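Local coordinates for methylenetetrahydrofolate--tRNA-(uracil-5-)-methyltransferase TrmFO (Thermus thermophilus, PDB 3G5S), which catalyses the folate- and FAD-dependent methylation of uridine 54 in tRNA to 5-methyluridine, using methylenetetrahydrofolate as the carbon donor and NAD(P)H as the reductant, at residues 354-357 / 358-361. Sequence-based numbering, arbitrary orientation.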
loop_
_atom_site.group_PDB
_atom_site.type_symbol
_atom_site.label_atom_id
_atom_site.label_comp_id
_atom_site.label_asym_id
_atom_site.label_seq_id
_atom_site.Cartn_x
_atom_site.Cartn_y
_atom_site.Cartn_z
ATOM N N GLY A 354 -3.020 -4.688 -15.806
ATOM C CA GLY A 354 -3.711 -5.374 -16.882
ATOM C C GLY A 354 -3.978 -4.460 -18.066
ATOM O O GLY A 354 -3.845 -4.866 -19.220
ATOM N N LEU A 355 -4.367 -3.221 -17.781
ATOM C CA LEU A 355 -4.600 -2.240 -18.826
ATOM C C LEU A 355 -3.328 -2.008 -19.637
ATOM O O LEU A 355 -3.354 -2.004 -20.869
ATOM C CB LEU A 355 -5.091 -0.928 -18.208
ATOM C CG LEU A 355 -5.259 0.257 -19.162
ATOM C CD1 LEU A 355 -6.222 -0.044 -20.313
ATOM C CD2 LEU A 355 -5.736 1.461 -18.367
ATOM N N ASN A 356 -2.215 -1.807 -18.944
ATOM C CA ASN A 356 -0.971 -1.540 -19.643
ATOM C C ASN A 356 -0.412 -2.750 -20.378
ATOM O O ASN A 356 0.135 -2.612 -21.468
ATOM C CB ASN A 356 0.045 -0.877 -18.722
ATOM C CG ASN A 356 -0.282 0.586 -18.502
ATOM O OD1 ASN A 356 -0.820 1.239 -19.400
ATOM N ND2 ASN A 356 0.022 1.105 -17.317
ATOM N N ALA A 357 -0.583 -3.933 -19.801
ATOM C CA ALA A 357 -0.207 -5.168 -20.484
ATOM C C ALA A 357 -1.050 -5.370 -21.748
ATOM O O ALA A 357 -0.533 -5.780 -22.789
ATOM C CB ALA A 357 -0.357 -6.347 -19.544
ATOM N N ALA A 358 -2.347 -5.076 -21.653
ATOM C CA ALA A 358 -3.237 -5.189 -22.802
ATOM C C ALA A 358 -2.796 -4.215 -23.882
ATOM O O ALA A 358 -2.724 -4.554 -25.069
ATOM C CB ALA A 358 -4.670 -4.908 -22.387
ATOM N N ARG A 359 -2.516 -2.984 -23.471
ATOM C CA ARG A 359 -2.044 -1.984 -24.420
ATOM C C ARG A 359 -0.738 -2.405 -25.092
ATOM O O ARG A 359 -0.567 -2.262 -26.302
ATOM C CB ARG A 359 -1.946 -0.607 -23.754
ATOM C CG ARG A 359 -3.331 -0.032 -23.426
ATOM C CD ARG A 359 -3.252 1.287 -22.646
ATOM N NE ARG A 359 -2.524 2.320 -23.376
ATOM C CZ ARG A 359 -3.053 3.087 -24.325
ATOM N NH1 ARG A 359 -2.296 3.978 -24.944
ATOM N NH2 ARG A 359 -4.334 2.970 -24.656
ATOM N N LYS A 360 0.173 -2.976 -24.309
ATOM C CA LYS A 360 1.435 -3.501 -24.855
ATOM C C LYS A 360 1.190 -4.564 -25.931
ATOM O O LYS A 360 1.848 -4.586 -26.990
ATOM C CB LYS A 360 2.255 -4.131 -23.725
ATOM C CG LYS A 360 3.709 -4.403 -24.089
ATOM C CD LYS A 360 4.430 -3.094 -24.376
ATOM C CE LYS A 360 5.863 -3.112 -23.854
ATOM N NZ LYS A 360 6.862 -3.712 -24.771
ATOM N N ALA A 361 0.250 -5.449 -25.634
ATOM C CA ALA A 361 -0.132 -6.511 -26.558
ATOM C C ALA A 361 -0.667 -5.929 -27.871
ATOM O O ALA A 361 -0.533 -6.544 -28.934
ATOM C CB ALA A 361 -1.148 -7.440 -25.928
#
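G354 and A358 open a run of four consecutive i to i+4 backbone hydrogen bonds that carry the last two turns of the alpha-helix 343-361, which follows strand 331-333 at one border of the parallel, Rossmann-type FAD-binding sheet. The amide of A358 reaches G354 O at 2.9 Å, and R359, K360 and A361 bond in the same way to L355, N356 and A357, the final link from A361 N to A357 O measuring 3.0 Å. A357 and A358 pack on L20 of helix 11-22, which begins within the glycine-rich segment predicted to bind FAD, and L355 also meets T19 of that helix, while N356, A357 and K360 touch Y332.

One turn apart, L355 and R359 lie side by side and point the same way. With L355 CG anti to its amide nitrogen (chi1 174°), the leucine's CD1 comes to 4.0 Å from R359 CD, so an aliphatic part of the arginine rests against the methyl. The arginine chain bends at chi3 (59°), and its guanidinium continues to the carbonyls of P365, bonded to NE, and N432, bonded to NH2; it thereby ties the helix end to the segment just after it and to the C-terminal region. N356 lies across R359, its amide plane turned 74° from the guanidinium. Both ends of that buried amide are satisfied by main-chain groups, ND2 by T322 O and OD1 by V367 N, which should fix its flip. K360 leads away to a salt bridge with E329. Towards R359, N356 OD1 approaches carbon, standing 4.1 Å from CD.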